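Local coordinates for protein glypican-1 (PDB 4YWT) that carries heparan sulfate at the cell surface and, through those chains, binds alpha-4(V) collagen and takes part in Schwann cell myelination, at residues G32-I37 and G260-R265; E71-L76 and A248-V253. The protein carries 3 engineered substitutions. One frame throughout, in Å; residues are numbered along the deposited sequence.

Interaction 1. Residues G32-I37 and G260-R265; sequences GEVRQI and GVPGAR
Val34 and Pro262 mark where the two backbones come nearest, their CA atoms 6.6 Å apart, as Gly32-Ile37 of the N-terminal helix 32-39 packs on Gly260-Arg265, in the loop between helices 255-258 and 268-278 at the disulfide-rich end of the molecule. The helix is regular here, with Gln36 N hydrogen-bonded to Gly32 O and Ile37 N to Glu33 O. The loop starts at Gly260, whose positive phi of 94° makes it the C-prime residue of a Schellman motif ending helix 255-258; a type I beta turn from Val261 to Ala264 then sets Pro262 at its second position, its ring directed at the helix.

That ring provides nearly all of the loop's share in the contact. Glu33, Val34 and Ile37, residues of one helical face, meet it through different atoms. The CD1 end of Ile37 comes to 3.9 Å from Pro262 CB, and the side chain crosses the ring at about a right angle. CG1 of Ile37 lies opposite the carbonyl carbon (chi1 -68°) and the chain then runs straight (chi2 177°), which carries CD1 out to the proline. Glu33 approaches CG instead, in van der Waals packing: its OE1 stands 3.8 Å from Pro262 CG, and its CB 4.1 Å from the same atom. Val34 reaches in more loosely, CG2 lying 4.4 Å from Pro262 CG.

His257 of helix 255-258 touches both Ile37 and Pro262, and Cys67, disulfide-bonded to Cys31, packs on Val34. Beyond the turn, Val261 and Ala264 rest on Trp415 of strand 414-415, to which Arg265 is joined by backbone hydrogen bonding.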
loop_
_atom_site.group_PDB
_atom_site.type_symbol
_atom_site.label_atom_id
_atom_site.label_comp_id
_atom_site.label_asym_id
_atom_site.label_seq_id
_atom_site.Cartn_x
_atom_site.Cartn_y
_atom_site.Cartn_z
ATOM N N GLY A 32 -21.795 1.481 43.498
ATOM C CA GLY A 32 -22.247 0.198 42.986
ATOM C C GLY A 32 -21.915 -0.103 41.535
ATOM O O GLY A 32 -21.361 -1.160 41.226
ATOM N N GLU A 33 -22.252 0.822 40.643
ATOM C CA GLU A 33 -22.044 0.612 39.215
ATOM C C GLU A 33 -20.561 0.601 38.859
ATOM O O GLU A 33 -20.116 -0.211 38.046
ATOM C CB GLU A 33 -22.777 1.685 38.408
ATOM C CG GLU A 33 -24.215 1.896 38.855
ATOM C CD GLU A 33 -25.091 2.471 37.761
ATOM O OE1 GLU A 33 -24.552 3.125 36.845
ATOM O OE2 GLU A 33 -26.323 2.268 37.819
ATOM N N VAL A 34 -19.801 1.501 39.474
ATOM C CA VAL A 34 -18.355 1.526 39.296
ATOM C C VAL A 34 -17.753 0.221 39.806
ATOM O O VAL A 34 -16.828 -0.323 39.207
ATOM C CB VAL A 34 -17.715 2.725 40.025
ATOM C CG1 VAL A 34 -16.197 2.616 40.029
ATOM C CG2 VAL A 34 -18.163 4.026 39.384
ATOM N N ARG A 35 -18.304 -0.285 40.905
ATOM C CA ARG A 35 -17.865 -1.555 41.472
ATOM C C ARG A 35 -18.093 -2.703 40.496
ATOM O O ARG A 35 -17.181 -3.484 40.217
ATOM C CB ARG A 35 -18.592 -1.837 42.789
ATOM N N GLN A 36 -19.314 -2.798 39.977
ATOM C CA GLN A 36 -19.673 -3.871 39.056
ATOM C C GLN A 36 -18.862 -3.805 37.763
ATOM O O GLN A 36 -18.409 -4.832 37.260
ATOM C CB GLN A 36 -21.171 -3.828 38.737
ATOM C CG GLN A 36 -21.510 -4.225 37.306
ATOM C CD GLN A 36 -23.001 -4.298 37.055
ATOM O OE1 GLN A 36 -23.803 -4.240 37.986
ATOM N NE2 GLN A 36 -23.380 -4.425 35.788
ATOM N N ILE A 37 -18.677 -2.600 37.231
ATOM C CA ILE A 37 -17.925 -2.426 35.991
ATOM C C ILE A 37 -16.449 -2.765 36.195
ATOM O O ILE A 37 -15.846 -3.466 35.381
ATOM C CB ILE A 37 -18.061 -0.989 35.448
ATOM C CG1 ILE A 37 -19.495 -0.736 34.978
ATOM C CG2 ILE A 37 -17.093 -0.752 34.302
ATOM C CD1 ILE A 37 -19.744 0.677 34.503
ATOM N N GLY A 260 -18.026 9.641 39.043
ATOM C CA GLY A 260 -19.424 9.446 39.377
ATOM C C GLY A 260 -20.416 9.397 38.230
ATOM O O GLY A 260 -21.625 9.458 38.457
ATOM N N VAL A 261 -19.922 9.285 37.001
ATOM C CA VAL A 261 -20.807 9.190 35.843
ATOM C C VAL A 261 -20.365 8.100 34.862
ATOM O O VAL A 261 -19.947 8.396 33.742
ATOM C CB VAL A 261 -20.906 10.546 35.101
ATOM C CG1 VAL A 261 -21.877 11.471 35.815
ATOM C CG2 VAL A 261 -19.536 11.203 34.983
ATOM N N PRO A 262 -20.475 6.827 35.275
ATOM C CA PRO A 262 -20.024 5.711 34.434
ATOM C C PRO A 262 -20.876 5.535 33.179
ATOM O O PRO A 262 -20.409 4.961 32.195
ATOM C CB PRO A 262 -20.163 4.500 35.360
ATOM C CG PRO A 262 -21.251 4.878 36.301
ATOM C CD PRO A 262 -21.094 6.356 36.528
ATOM N N GLY A 263 -22.112 6.023 33.221
ATOM C CA GLY A 263 -23.000 5.945 32.077
ATOM C C GLY A 263 -22.665 6.986 31.028
ATOM O O GLY A 263 -23.094 6.883 29.877
ATOM N N ALA A 264 -21.896 7.993 31.426
ATOM C CA ALA A 264 -21.505 9.062 30.516
ATOM C C ALA A 264 -20.467 8.575 29.510
ATOM O O ALA A 264 -19.530 7.858 29.865
ATOM C CB ALA A 264 -20.971 10.255 31.294
ATOM N N ARG A 265 -20.638 8.975 28.256
ATOM C CA ARG A 265 -19.707 8.604 27.201
ATOM C C ARG A 265 -19.010 9.848 26.658
ATOM O O ARG A 265 -19.580 10.939 26.679
ATOM C CB ARG A 265 -20.438 7.850 26.084
ATOM C CG ARG A 265 -20.638 6.373 26.385
ATOM C CD ARG A 265 -19.301 5.648 26.426
ATOM N NE ARG A 265 -19.413 4.292 26.955
ATOM C CZ ARG A 265 -18.826 3.879 28.074
ATOM N NH1 ARG A 265 -18.085 4.719 28.785
ATOM N NH2 ARG A 265 -18.979 2.627 28.484
#

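Interaction 2. Residues E71-L76 and A248-V253; sequences EMEENL and AVMKLV
Met250 meets Glu73 and Leu76 where two helices of the mainly helical glypican core pack together: the short helix 243-253 and the start of the long helix 70-129. On the shorter helix, Val249 packs farther along the long one, against Ser80 and Leu84.

Met250 follows and supplies the whole of the 248-253 side of the contact; its CA is 7.0 Å from that of Leu76. CG stands opposite the backbone N (chi1 168°), and a bend at chi2 (54°) brings SD over Leu76 and sends CE back along the long helix toward Glu73. SD sits 3.8 Å from Leu76 C and 4.0 Å from Leu76 CB, so the sulfur rests on backbone as well as side chain, while Met250 CE makes an apolar contact with the same Leu76 CB at 4.0 Å. Glu73 offers Met250 the aliphatic part of its chain. Its buried carboxylate is turned to the backbone of the preceding loop, OE1 taking the N-H of Arg59 and OE2 those of Ile60 and Cys61. Short of the carboxylate, at CG, Met250 CE lies 4.0 Å from both Glu73 CG and Glu73 O.

Next come Lys251 and Leu252, which turn to Tyr270 of helix 268-278. Val253 closes the last helical turn, its N hydrogen-bonded to Val249 O at 2.9 Å.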
loop_
_atom_site.group_PDB
_atom_site.type_symbol
_atom_site.label_atom_id
_atom_site.label_comp_id
_atom_site.label_asym_id
_atom_site.label_seq_id
_atom_site.Cartn_x
_atom_site.Cartn_y
_atom_site.Cartn_z
ATOM N N GLU A 71 -5.106 1.774 43.052
ATOM C CA GLU A 71 -5.079 0.513 42.322
ATOM C C GLU A 71 -6.125 0.508 41.211
ATOM O O GLU A 71 -5.861 0.044 40.099
ATOM C CB GLU A 71 -5.313 -0.662 43.274
ATOM C CG GLU A 71 -4.196 -0.868 44.288
ATOM C CD GLU A 71 -4.616 -1.751 45.450
ATOM O OE1 GLU A 71 -5.482 -2.627 45.249
ATOM O OE2 GLU A 71 -4.075 -1.574 46.562
ATOM N N MET A 72 -7.307 1.033 41.517
ATOM C CA MET A 72 -8.383 1.129 40.539
ATOM C C MET A 72 -7.999 2.026 39.367
ATOM O O MET A 72 -8.171 1.650 38.208
ATOM C CB MET A 72 -9.664 1.654 41.192
ATOM C CG MET A 72 -10.301 0.698 42.185
ATOM S SD MET A 72 -11.841 1.347 42.860
ATOM C CE MET A 72 -12.807 1.541 41.363
ATOM N N GLU A 73 -7.480 3.209 39.680
ATOM C CA GLU A 73 -7.090 4.175 38.660
ATOM C C GLU A 73 -6.011 3.600 37.748
ATOM O O GLU A 73 -6.109 3.689 36.520
ATOM C CB GLU A 73 -6.598 5.473 39.308
ATOM C CG GLU A 73 -6.758 6.709 38.431
ATOM C CD GLU A 73 -5.982 7.903 38.955
ATOM O OE1 GLU A 73 -5.006 7.697 39.706
ATOM O OE2 GLU A 73 -6.350 9.049 38.618
ATOM N N GLU A 74 -4.989 3.003 38.355
ATOM C CA GLU A 74 -3.903 2.385 37.600
ATOM C C GLU A 74 -4.415 1.259 36.702
ATOM O O GLU A 74 -4.098 1.211 35.507
ATOM C CB GLU A 74 -2.827 1.853 38.550
ATOM C CG GLU A 74 -2.003 2.939 39.225
ATOM C CD GLU A 74 -0.992 2.380 40.208
ATOM O OE1 GLU A 74 -1.114 1.194 40.581
ATOM O OE2 GLU A 74 -0.070 3.125 40.603
ATOM N N ASN A 75 -5.209 0.363 37.283
ATOM C CA ASN A 75 -5.783 -0.757 36.543
ATOM C C ASN A 75 -6.607 -0.304 35.341
ATOM O O ASN A 75 -6.453 -0.828 34.235
ATOM C CB ASN A 75 -6.646 -1.616 37.468
ATOM C CG ASN A 75 -5.821 -2.532 38.354
ATOM O OD1 ASN A 75 -4.735 -2.969 37.974
ATOM N ND2 ASN A 75 -6.337 -2.830 39.541
ATOM N N LEU A 76 -7.480 0.674 35.563
ATOM C CA LEU A 76 -8.318 1.204 34.495
ATOM C C LEU A 76 -7.482 1.905 33.426
ATOM O O LEU A 76 -7.809 1.850 32.237
ATOM C CB LEU A 76 -9.366 2.163 35.064
ATOM C CG LEU A 76 -10.481 1.505 35.879
ATOM C CD1 LEU A 76 -11.391 2.555 36.496
ATOM C CD2 LEU A 76 -11.280 0.541 35.014
ATOM N N ALA A 248 -3.985 10.601 28.965
ATOM C CA ALA A 248 -5.069 11.297 28.278
ATOM C C ALA A 248 -6.206 10.346 27.911
ATOM O O ALA A 248 -7.375 10.731 27.909
ATOM C CB ALA A 248 -4.546 11.995 27.040
ATOM N N VAL A 249 -5.852 9.103 27.598
ATOM C CA VAL A 249 -6.835 8.086 27.248
ATOM C C VAL A 249 -7.564 7.612 28.498
ATOM O O VAL A 249 -8.778 7.400 28.471
ATOM C CB VAL A 249 -6.178 6.889 26.528
ATOM C CG1 VAL A 249 -7.113 5.690 26.498
ATOM C CG2 VAL A 249 -5.779 7.284 25.117
ATOM N N MET A 250 -6.827 7.456 29.594
ATOM C CA MET A 250 -7.449 7.133 30.873
ATOM C C MET A 250 -8.456 8.212 31.257
ATOM O O MET A 250 -9.567 7.911 31.695
ATOM C CB MET A 250 -6.398 6.979 31.974
ATOM C CG MET A 250 -6.989 6.935 33.376
ATOM S SD MET A 250 -8.263 5.669 33.547
ATOM C CE MET A 250 -8.989 6.120 35.121
ATOM N N LYS A 251 -8.062 9.469 31.079
ATOM C CA LYS A 251 -8.944 10.594 31.357
ATOM C C LYS A 251 -10.157 10.570 30.436
ATOM O O LYS A 251 -11.275 10.880 30.847
ATOM C CB LYS A 251 -8.188 11.915 31.205
ATOM C CG LYS A 251 -8.997 13.148 31.577
ATOM C CD LYS A 251 -8.090 14.288 32.017
ATOM C CE LYS A 251 -8.894 15.485 32.500
ATOM N NZ LYS A 251 -9.608 16.170 31.387
ATOM N N LEU A 252 -9.922 10.186 29.186
ATOM C CA LEU A 252 -10.970 10.131 28.176
ATOM C C LEU A 252 -12.038 9.085 28.480
ATOM O O LEU A 252 -13.233 9.350 28.353
ATOM C CB LEU A 252 -10.358 9.846 26.803
ATOM C CG LEU A 252 -11.348 9.654 25.653
ATOM C CD1 LEU A 252 -12.027 10.970 25.316
ATOM C CD2 LEU A 252 -10.658 9.067 24.427
ATOM N N VAL A 253 -11.603 7.896 28.885
ATOM C CA VAL A 253 -12.497 6.746 28.958
ATOM C C VAL A 253 -13.082 6.490 30.347
ATOM O O VAL A 253 -14.302 6.463 30.512
ATOM C CB VAL A 253 -11.776 5.464 28.492
ATOM C CG1 VAL A 253 -12.725 4.278 28.533
ATOM C CG2 VAL A 253 -11.214 5.649 27.091
#

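In the fold
The centres of interactions 1 and 2 lie about 13 Å apart, and along the chain the second is nested inside the loop closed by the first. They touch directly: Val34 CG1 packs 3.8 Å from Met72 CE, joining helix 32-39 to helix 70-129, its successor in sequence. Disulfides knit the same region together. Cys31-Cys67 ties the start of helix 32-39 to the loop before helix 70-129, whereas Cys61-Cys255 and Cys68-Cys258 cross to the region of helices 243-253 and 255-258. Trp415 serves both, contacting the loop of residues 260-265, its NE1 hydrogen-bonded to Lys251 O. Both contacts lie toward one end of the elongated molecule, their centres about 42 and 35 Å from that of the chain.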